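Local structure of SusD family protein (Bacteroides uniformis, 7KV1) at residues A[59-64]-A[113-118]; A[337-342]-A[355-360]; A[418-423]-A[428-433]. The protein is a SusD-like surface glycan-binding protein that probably captures beta-glucan at the outer membrane of a gut bacterium. All coordinates share one frame; numbering follows the deposited sequence.

The three contacts follow one another along the chain without interleaving. Contact 1 joins helix 60-63 to helix 110-129 in the N-terminal part, which belongs to the SusD-type starch-binding family. Contacts 2 and 3 fall in the C-terminal SusD-family part: contact 2 sets the lead-in to helix 341-345 against the junction of helix 353-357 and strand 358-360; contact 3 pairs helices 408-420 and 429-440. The centres of contacts 1 and 2 are about 27 Å apart, those of contacts 2 and 3 about 31 Å, and those of contacts 1 and 3, on opposite sides of the chain's centre, about 37 Å. None touches another: they are separate local packings in a fold whose regular structure is almost all helix.

Contact 1: residues A[59-64]-A[113-118]; sequences HWPDWG and WTVDYS
Ser118, which lies against the indole of Trp60, turns its hydroxyl back along its own helix, where the carbonyl oxygen of Thr114 is gripped twice. Ser118 OG donates to Thr114 O over 2.8 Å, and the regular helical bond from Ser118 N arrives at the same oxygen. The hydroxyl comes in from well above the carbonyl plane, 42° out of it. With OG anti to the carbonyl carbon (chi1 -64°) the hydroxyl can fold back onto the helix while the methylene meets the tryptophan. Ser118 CB touches the outer corner of the six-membered ring, 3.6 Å from Trp60 CZ3, and CH2 of the ring is a little farther off. The approach to the ring is oblique.

Beside this, the aliphatic root of the same tryptophan leans on Val115 one turn earlier in the helix. Trp60 CB lies 4.0 Å from Val115 CG2, and the other branch of the valine, CG1, looks toward Pro61 CD at 4.3 Å. The two branches of Val115 thus meet two consecutive residues of 59-64. The indole is also held from its far side, since Trp60 NE1 gives a hydrogen bond to the carboxylate of Asp56. In the backbone, Trp60 O accepts from both Trp63 N and Gly64 N as the short helix ends.

Through Asp116 and Tyr117, helix 110-129 also packs on helix 138-162, in the helical, TPR-clan part of the SusD-type fold. Between the two segments the chemistry is entirely van der Waals: the serine spends its proton inside its own helix and offers mainly its methylene to the indole, which implies that across this interface the fit rests on shape, while polar bonds to residues outside it help to place the turn.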
loop_
_atom_site.group_PDB
_atom_site.type_symbol
_atom_site.label_atom_id
_atom_site.label_comp_id
_atom_site.label_asym_id
_atom_site.label_seq_id
_atom_site.Cartn_x
_atom_site.Cartn_y
_atom_site.Cartn_z
ATOM N N HIS A 59 -8.861 -8.617 2.330
ATOM C CA HIS A 59 -10.110 -7.809 2.286
ATOM C C HIS A 59 -10.556 -7.396 3.689
ATOM O O HIS A 59 -11.468 -6.534 3.767
ATOM C CB HIS A 59 -11.242 -8.581 1.585
ATOM C CG HIS A 59 -10.816 -9.170 0.286
ATOM N ND1 HIS A 59 -10.133 -10.369 0.211
ATOM C CD2 HIS A 59 -10.910 -8.712 -0.983
ATOM C CE1 HIS A 59 -9.842 -10.638 -1.057
ATOM N NE2 HIS A 59 -10.291 -9.633 -1.809
ATOM N N TRP A 60 -9.979 -7.997 4.743
ATOM C CA TRP A 60 -10.535 -7.900 6.118
ATOM C C TRP A 60 -10.455 -6.465 6.641
ATOM O O TRP A 60 -11.438 -6.011 7.213
ATOM C CB TRP A 60 -9.872 -8.903 7.055
ATOM C CG TRP A 60 -10.312 -10.311 6.828
ATOM C CD1 TRP A 60 -11.052 -10.808 5.788
ATOM C CD2 TRP A 60 -9.983 -11.427 7.662
ATOM N NE1 TRP A 60 -11.223 -12.158 5.940
ATOM C CE2 TRP A 60 -10.583 -12.563 7.080
ATOM C CE3 TRP A 60 -9.285 -11.564 8.863
ATOM C CZ2 TRP A 60 -10.471 -13.829 7.653
ATOM C CZ3 TRP A 60 -9.163 -12.820 9.419
ATOM C CH2 TRP A 60 -9.743 -13.936 8.813
ATOM N N PRO A 61 -9.394 -5.663 6.384
ATOM C CA PRO A 61 -9.370 -4.283 6.891
ATOM C C PRO A 61 -10.602 -3.467 6.463
ATOM O O PRO A 61 -11.178 -2.795 7.308
ATOM C CB PRO A 61 -8.080 -3.689 6.301
ATOM C CG PRO A 61 -7.208 -4.896 6.033
ATOM C CD PRO A 61 -8.189 -5.970 5.596
ATOM N N ASP A 62 -10.993 -3.582 5.186
ATOM C CA ASP A 62 -12.084 -2.795 4.545
ATOM C C ASP A 62 -13.464 -3.399 4.815
ATOM O O ASP A 62 -14.446 -2.713 4.495
ATOM C CB ASP A 62 -11.903 -2.709 3.026
ATOM C CG ASP A 62 -10.658 -1.951 2.591
ATOM O OD1 ASP A 62 -9.597 -2.190 3.199
ATOM O OD2 ASP A 62 -10.764 -1.114 1.655
ATOM N N TRP A 63 -13.550 -4.637 5.312
ATOM C CA TRP A 63 -14.832 -5.310 5.662
ATOM C C TRP A 63 -15.173 -5.070 7.146
ATOM O O TRP A 63 -16.361 -5.242 7.520
ATOM C CB TRP A 63 -14.774 -6.810 5.338
ATOM C CG TRP A 63 -14.818 -7.156 3.881
ATOM C CD1 TRP A 63 -15.182 -6.352 2.833
ATOM C CD2 TRP A 63 -14.496 -8.439 3.314
ATOM N NE1 TRP A 63 -15.092 -7.043 1.648
ATOM C CE2 TRP A 63 -14.681 -8.329 1.913
ATOM C CE3 TRP A 63 -14.076 -9.666 3.849
ATOM C CZ2 TRP A 63 -14.457 -9.411 1.054
ATOM C CZ3 TRP A 63 -13.847 -10.728 2.999
ATOM C CH2 TRP A 63 -14.035 -10.599 1.620
ATOM N N GLY A 64 -14.178 -4.705 7.965
ATOM C CA GLY A 64 -14.355 -4.310 9.378
ATOM C C GLY A 64 -14.066 -5.458 10.332
ATOM O O GLY A 64 -15.039 -6.020 10.874
ATOM N N TRP A 113 -2.087 -6.692 12.531
ATOM C CA TRP A 113 -1.345 -7.863 13.059
ATOM C C TRP A 113 -2.224 -9.124 12.972
ATOM O O TRP A 113 -1.794 -10.115 12.380
ATOM C CB TRP A 113 -0.865 -7.554 14.476
ATOM C CG TRP A 113 -0.145 -8.657 15.206
ATOM C CD1 TRP A 113 -0.676 -9.815 15.695
ATOM C CD2 TRP A 113 1.201 -8.595 15.715
ATOM N NE1 TRP A 113 0.255 -10.492 16.444
ATOM C CE2 TRP A 113 1.424 -9.774 16.445
ATOM C CE3 TRP A 113 2.234 -7.658 15.590
ATOM C CZ2 TRP A 113 2.642 -10.052 17.044
ATOM C CZ3 TRP A 113 3.444 -7.936 16.182
ATOM C CH2 TRP A 113 3.634 -9.114 16.902
ATOM N N THR A 114 -3.453 -9.067 13.467
ATOM C CA THR A 114 -4.402 -10.204 13.421
ATOM C C THR A 114 -4.684 -10.585 11.958
ATOM O O THR A 114 -4.574 -11.772 11.634
ATOM C CB THR A 114 -5.680 -9.893 14.206
ATOM O OG1 THR A 114 -5.215 -9.504 15.492
ATOM C CG2 THR A 114 -6.593 -11.099 14.288
ATOM N N VAL A 115 -5.010 -9.617 11.097
ATOM C CA VAL A 115 -5.232 -9.873 9.650
ATOM C C VAL A 115 -4.026 -10.615 9.070
ATOM O O VAL A 115 -4.197 -11.676 8.437
ATOM C CB VAL A 115 -5.459 -8.554 8.897
ATOM C CG1 VAL A 115 -5.410 -8.769 7.397
ATOM C CG2 VAL A 115 -6.753 -7.878 9.313
ATOM N N ASP A 116 -2.824 -10.068 9.251
ATOM C CA ASP A 116 -1.606 -10.626 8.599
ATOM C C ASP A 116 -1.345 -12.053 9.104
ATOM O O ASP A 116 -1.098 -12.940 8.267
ATOM C CB ASP A 116 -0.400 -9.712 8.784
ATOM C CG ASP A 116 -0.528 -8.381 8.059
ATOM O OD1 ASP A 116 -1.266 -8.309 7.028
ATOM O OD2 ASP A 116 0.103 -7.415 8.549
ATOM N N TYR A 117 -1.383 -12.296 10.423
ATOM C CA TYR A 117 -1.141 -13.660 10.962
ATOM C C TYR A 117 -2.278 -14.614 10.567
ATOM O O TYR A 117 -2.012 -15.824 10.461
ATOM C CB TYR A 117 -0.807 -13.639 12.464
ATOM C CG TYR A 117 0.608 -13.200 12.713
ATOM C CD1 TYR A 117 1.680 -13.998 12.334
ATOM C CD2 TYR A 117 0.885 -11.972 13.291
ATOM C CE1 TYR A 117 2.992 -13.598 12.557
ATOM C CE2 TYR A 117 2.185 -11.559 13.524
ATOM C CZ TYR A 117 3.247 -12.360 13.132
ATOM O OH TYR A 117 4.526 -11.933 13.354
ATOM N N SER A 118 -3.505 -14.135 10.398
ATOM C CA SER A 118 -4.608 -14.960 9.862
ATOM C C SER A 118 -4.288 -15.380 8.423
ATOM O O SER A 118 -4.399 -16.563 8.096
ATOM C CB SER A 118 -5.910 -14.223 9.947
ATOM O OG SER A 118 -6.234 -13.985 11.307
#

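Contact 2: residues A[337-342]-A[355-360]; sequences MPMRLE and DATCWV
Met339 and Thr357 meet with their side chains crossing at about a right angle, and Cys358 closes in on the sulfur of the same methionine. Met339 reaches over as an extended chain as far as its thioether, with CG anti to the backbone N (chi1 -169°) and chi2 also near 180°. It then bends at chi3 (-70°), which turns the terminal methyl out of line with the rest. The two parts of the bend serve different neighbours. At the sulfur, Met339 SD lies 3.4 Å from Cys358 SG, a close pairing of two large, polarisable atoms. Past the bend, Met339 CE sits 3.5 Å from Thr357 O and 4.1 Å from Thr357 CG2, so the methyl touches both the carbonyl and the aliphatic branch of the threonine.

Thr357 presents its methyl while its hydroxyl bonds to the carbonyl oxygen of Arg353, one turn back in helix 353-357. Replacing Met339 by an alanine, which removes both the thioether and the methyl, would probably open a gap beside Cys358 SG and cost Thr357 its contact with the methyl.

Much of the surroundings is apolar: Met339 touches Ile376 and Leu378, and Cys358 touches Tyr344, while the carbonyl oxygen of Met339 accepts a hydrogen bond from Thr374 OG1. All three touching residues are buried. The methionine therefore fills the place where helix 353-357 gives way to strand 358-360, whose antiparallel partner is strand 376-378. This is hydrophobic core packing around a small two-stranded antiparallel sheet, with the extended segment ahead of helix 341-345 laid against it, set within a SusD fold whose regular structure is otherwise nearly all helix.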
loop_
_atom_site.group_PDB
_atom_site.type_symbol
_atom_site.label_atom_id
_atom_site.label_comp_id
_atom_site.label_asym_id
_atom_site.label_seq_id
_atom_site.Cartn_x
_atom_site.Cartn_y
_atom_site.Cartn_z
ATOM N N MET A 337 -9.420 11.402 6.745
ATOM C CA MET A 337 -8.474 11.742 5.654
ATOM C C MET A 337 -8.910 12.995 4.906
ATOM O O MET A 337 -8.899 12.999 3.671
ATOM C CB MET A 337 -8.346 10.585 4.665
ATOM C CG MET A 337 -7.846 9.316 5.323
ATOM S SD MET A 337 -6.039 9.202 5.255
ATOM C CE MET A 337 -5.851 8.677 3.554
ATOM N N PRO A 338 -9.230 14.123 5.592
ATOM C CA PRO A 338 -9.228 15.409 4.920
ATOM C C PRO A 338 -7.861 15.554 4.246
ATOM O O PRO A 338 -6.812 15.296 4.900
ATOM C CB PRO A 338 -9.365 16.479 6.001
ATOM C CG PRO A 338 -9.698 15.751 7.261
ATOM C CD PRO A 338 -9.543 14.259 7.017
ATOM N N MET A 339 -7.884 15.952 2.983
ATOM C CA MET A 339 -6.643 16.253 2.243
ATOM C C MET A 339 -6.087 17.618 2.678
ATOM O O MET A 339 -6.838 18.643 2.645
ATOM C CB MET A 339 -6.843 16.249 0.730
ATOM C CG MET A 339 -5.491 16.299 0.026
ATOM S SD MET A 339 -5.665 16.118 -1.707
ATOM C CE MET A 339 -6.131 14.393 -1.723
ATOM N N ARG A 340 -4.785 17.678 2.959
ATOM C CA ARG A 340 -4.134 18.958 3.358
ATOM C C ARG A 340 -4.138 19.913 2.171
ATOM O O ARG A 340 -3.980 19.448 1.018
ATOM C CB ARG A 340 -2.713 18.773 3.886
ATOM C CG ARG A 340 -2.701 17.925 5.140
ATOM C CD ARG A 340 -1.364 17.302 5.518
ATOM N NE ARG A 340 -0.413 18.257 6.017
ATOM C CZ ARG A 340 0.488 17.999 6.976
ATOM N NH1 ARG A 340 0.509 16.836 7.617
ATOM N NH2 ARG A 340 1.300 18.960 7.350
ATOM N N LEU A 341 -4.287 21.203 2.461
ATOM C CA LEU A 341 -4.225 22.270 1.430
ATOM C C LEU A 341 -2.860 22.226 0.738
ATOM O O LEU A 341 -2.775 22.444 -0.478
ATOM C CB LEU A 341 -4.466 23.638 2.093
ATOM C CG LEU A 341 -4.442 24.851 1.149
ATOM C CD1 LEU A 341 -5.407 24.678 -0.026
ATOM C CD2 LEU A 341 -4.767 26.135 1.917
ATOM N N GLU A 342 -1.812 21.983 1.497
ATOM C CA GLU A 342 -0.425 21.874 0.994
ATOM C C GLU A 342 -0.373 20.763 -0.065
ATOM O O GLU A 342 0.321 20.905 -1.069
ATOM C CB GLU A 342 0.489 21.672 2.214
ATOM C CG GLU A 342 0.359 22.761 3.308
ATOM C CD GLU A 342 -0.881 22.911 4.224
ATOM O OE1 GLU A 342 -1.481 21.911 4.671
ATOM O OE2 GLU A 342 -1.230 24.077 4.554
ATOM N N ASP A 355 -6.644 17.341 -10.444
ATOM C CA ASP A 355 -8.123 17.185 -10.381
ATOM C C ASP A 355 -8.498 15.702 -10.169
ATOM O O ASP A 355 -9.513 15.455 -9.523
ATOM C CB ASP A 355 -8.791 17.859 -11.576
ATOM C CG ASP A 355 -8.689 19.384 -11.571
ATOM O OD1 ASP A 355 -8.243 20.008 -10.531
ATOM O OD2 ASP A 355 -9.020 19.940 -12.614
ATOM N N ALA A 356 -7.687 14.731 -10.581
ATOM C CA ALA A 356 -7.987 13.292 -10.337
ATOM C C ALA A 356 -7.652 12.907 -8.891
ATOM O O ALA A 356 -8.062 11.805 -8.460
ATOM C CB ALA A 356 -7.211 12.394 -11.260
ATOM N N THR A 357 -6.910 13.742 -8.186
ATOM C CA THR A 357 -6.397 13.416 -6.819
ATOM C C THR A 357 -7.272 14.114 -5.779
ATOM O O THR A 357 -7.579 13.516 -4.735
ATOM C CB THR A 357 -4.909 13.781 -6.714
ATOM O OG1 THR A 357 -4.181 12.947 -7.617
ATOM C CG2 THR A 357 -4.384 13.606 -5.313
ATOM N N CYS A 358 -7.622 15.363 -6.054
ATOM C CA CYS A 358 -8.171 16.318 -5.078
ATOM C C CYS A 358 -9.627 16.586 -5.429
ATOM O O CYS A 358 -9.882 17.183 -6.486
ATOM C CB CYS A 358 -7.368 17.614 -5.067
ATOM S SG CYS A 358 -5.586 17.377 -4.847
ATOM N N TRP A 359 -10.550 16.141 -4.586
ATOM C CA TRP A 359 -11.984 16.511 -4.682
ATOM C C TRP A 359 -12.196 17.776 -3.863
ATOM O O TRP A 359 -12.119 17.694 -2.628
ATOM C CB TRP A 359 -12.846 15.355 -4.207
ATOM C CG TRP A 359 -14.301 15.668 -4.106
ATOM C CD1 TRP A 359 -15.000 16.658 -4.746
ATOM C CD2 TRP A 359 -15.251 14.927 -3.325
ATOM N NE1 TRP A 359 -16.327 16.573 -4.424
ATOM C CE2 TRP A 359 -16.510 15.513 -3.560
ATOM C CE3 TRP A 359 -15.151 13.829 -2.465
ATOM C CZ2 TRP A 359 -17.648 15.061 -2.902
ATOM C CZ3 TRP A 359 -16.287 13.353 -1.849
ATOM C CH2 TRP A 359 -17.520 13.960 -2.081
ATOM N N VAL A 360 -12.325 18.921 -4.530
ATOM C CA VAL A 360 -12.421 20.242 -3.862
ATOM C C VAL A 360 -13.910 20.565 -3.778
ATOM O O VAL A 360 -14.572 20.594 -4.834
ATOM C CB VAL A 360 -11.671 21.352 -4.615
ATOM C CG1 VAL A 360 -11.906 22.711 -3.965
ATOM C CG2 VAL A 360 -10.179 21.070 -4.718
#

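Contact 3: residues A[418-423]-A[428-433]; sequences LSLRTG and GEAKTW
Ser419 holds OG anti to its own nitrogen (chi1 169°), and Leu420 swings CG anti to its carbonyl carbon (chi1 -64°); together these rotations bring a hydroxyl and a branched apolar tip up to Ala430. The methyl of Ala430 meets the fork of the leucine, with Ala430 CB 3.8 Å from Leu420 CG and nearly as close to CD2. The serine works chiefly through water 1, which lies 2.8 Å from Ser419 OG and accepts a hydrogen bond from Ala430 N at 2.9 Å. Ala430 N belongs to the first turn of helix 429-440, two residues past the N-cap Gly428, where no preceding turn supplies a carbonyl.

Farther along, Ser419 CB comes obliquely to the indole of Trp433, 4.2 Å from CZ3. One face of this ring is turned over the backbone of its own helix, with Glu429 O 3.1 Å above its plane, offset toward the rim. Trp433 also packs on Leu412 and Ala415 of helix 408-420 and on Ile261 of helix 250-262, a residue of the cobalt hexammine pocket; the bound complex is about 7 Å from the Trp433 side chain.

Small side chains allow the backbones to approach closely, Ser419 CA and Ala430 CA being 6.1 Å apart, as two consecutive helices joined by a short turn pack together. Chemically, the interface combines apolar packing with a single water bridge, which lets a buried serine hydroxyl serve the opening turn of the next helix.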
loop_
_atom_site.group_PDB
_atom_site.type_symbol
_atom_site.label_atom_id
_atom_site.label_comp_id
_atom_site.label_asym_id
_atom_site.label_seq_id
_atom_site.Cartn_x
_atom_site.Cartn_y
_atom_site.Cartn_z
ATOM N N LEU A 418 16.287 3.004 -9.141
ATOM C CA LEU A 418 17.251 1.906 -8.972
ATOM C C LEU A 418 18.410 2.113 -9.964
ATOM O O LEU A 418 19.591 1.858 -9.582
ATOM C CB LEU A 418 16.537 0.560 -9.143
ATOM C CG LEU A 418 15.614 0.134 -7.999
ATOM C CD1 LEU A 418 14.695 -0.976 -8.445
ATOM C CD2 LEU A 418 16.396 -0.297 -6.769
ATOM N N SER A 419 18.113 2.613 -11.165
ATOM C CA SER A 419 19.143 2.925 -12.177
ATOM C C SER A 419 20.059 3.996 -11.582
ATOM O O SER A 419 21.306 3.782 -11.522
ATOM C CB SER A 419 18.511 3.357 -13.478
ATOM O OG SER A 419 19.464 3.899 -14.361
ATOM N N LEU A 420 19.488 5.103 -11.108
ATOM C CA LEU A 420 20.334 6.186 -10.569
ATOM C C LEU A 420 21.137 5.668 -9.383
ATOM O O LEU A 420 22.259 6.136 -9.228
ATOM C CB LEU A 420 19.476 7.392 -10.206
ATOM C CG LEU A 420 18.772 8.036 -11.398
ATOM C CD1 LEU A 420 17.740 9.030 -10.911
ATOM C CD2 LEU A 420 19.771 8.667 -12.359
ATOM N N ARG A 421 20.621 4.748 -8.571
ATOM C CA ARG A 421 21.397 4.375 -7.357
ATOM C C ARG A 421 22.372 3.229 -7.653
ATOM O O ARG A 421 23.017 2.779 -6.706
ATOM C CB ARG A 421 20.481 4.049 -6.179
ATOM C CG ARG A 421 19.579 5.198 -5.781
ATOM C CD ARG A 421 18.539 4.858 -4.749
ATOM N NE ARG A 421 19.109 4.488 -3.472
ATOM C CZ ARG A 421 18.403 4.001 -2.448
ATOM N NH1 ARG A 421 17.083 3.836 -2.535
ATOM N NH2 ARG A 421 19.028 3.678 -1.339
ATOM N N THR A 422 22.496 2.770 -8.897
ATOM C CA THR A 422 23.499 1.750 -9.285
ATOM C C THR A 422 24.439 2.354 -10.344
ATOM O O THR A 422 24.955 1.601 -11.170
ATOM C CB THR A 422 22.788 0.466 -9.734
ATOM O OG1 THR A 422 21.930 0.773 -10.824
ATOM C CG2 THR A 422 21.960 -0.181 -8.641
ATOM N N GLY A 423 24.561 3.684 -10.370
ATOM C CA GLY A 423 25.505 4.424 -11.227
ATOM C C GLY A 423 24.906 4.837 -12.562
ATOM O O GLY A 423 25.675 5.254 -13.391
ATOM N N GLY A 428 19.923 8.940 -19.151
ATOM C CA GLY A 428 19.734 7.606 -19.749
ATOM C C GLY A 428 18.326 7.062 -19.543
ATOM O O GLY A 428 17.330 7.836 -19.609
ATOM N N GLU A 429 18.234 5.756 -19.284
ATOM C CA GLU A 429 16.944 5.056 -19.107
ATOM C C GLU A 429 16.143 5.711 -17.964
ATOM O O GLU A 429 14.950 5.872 -18.095
ATOM C CB GLU A 429 17.212 3.610 -18.726
ATOM C CG GLU A 429 17.891 2.826 -19.806
ATOM C CD GLU A 429 18.064 1.393 -19.344
ATOM O OE1 GLU A 429 18.684 1.179 -18.264
ATOM O OE2 GLU A 429 17.478 0.520 -20.008
ATOM N N ALA A 430 16.798 6.177 -16.908
ATOM C CA ALA A 430 16.074 6.805 -15.767
ATOM C C ALA A 430 15.250 8.004 -16.249
ATOM O O ALA A 430 14.070 8.137 -15.843
ATOM C CB ALA A 430 17.062 7.182 -14.724
ATOM N N LYS A 431 15.803 8.811 -17.159
ATOM C CA LYS A 431 15.109 10.001 -17.710
ATOM C C LYS A 431 13.957 9.554 -18.604
ATOM O O LYS A 431 12.880 10.145 -18.494
ATOM C CB LYS A 431 16.101 10.882 -18.479
ATOM C CG LYS A 431 15.497 11.993 -19.317
ATOM C CD LYS A 431 16.581 12.772 -20.074
ATOM C CE LYS A 431 16.039 13.669 -21.163
ATOM N NZ LYS A 431 17.138 14.502 -21.712
ATOM N N THR A 432 14.169 8.581 -19.492
ATOM C CA THR A 432 13.077 8.044 -20.348
ATOM C C THR A 432 11.863 7.640 -19.479
ATOM O O THR A 432 10.726 8.053 -19.768
ATOM C CB THR A 432 13.567 6.851 -21.157
ATOM O OG1 THR A 432 14.685 7.322 -21.910
ATOM C CG2 THR A 432 12.476 6.294 -22.049
ATOM N N TRP A 433 12.115 6.827 -18.462
ATOM C CA TRP A 433 11.067 6.256 -17.573
ATOM C C TRP A 433 10.356 7.337 -16.759
ATOM O O TRP A 433 9.095 7.373 -16.801
ATOM C CB TRP A 433 11.699 5.206 -16.668
ATOM C CG TRP A 433 12.304 4.104 -17.465
ATOM C CD1 TRP A 433 11.886 3.656 -18.674
ATOM C CD2 TRP A 433 13.397 3.267 -17.073
ATOM N NE1 TRP A 433 12.671 2.607 -19.075
ATOM C CE2 TRP A 433 13.613 2.354 -18.127
ATOM C CE3 TRP A 433 14.216 3.199 -15.943
ATOM C CZ2 TRP A 433 14.602 1.377 -18.078
ATOM C CZ3 TRP A 433 15.208 2.244 -15.894
ATOM C CH2 TRP A 433 15.400 1.357 -16.960
HETATM O O HOH W 1 19.571 5.842 -16.314
#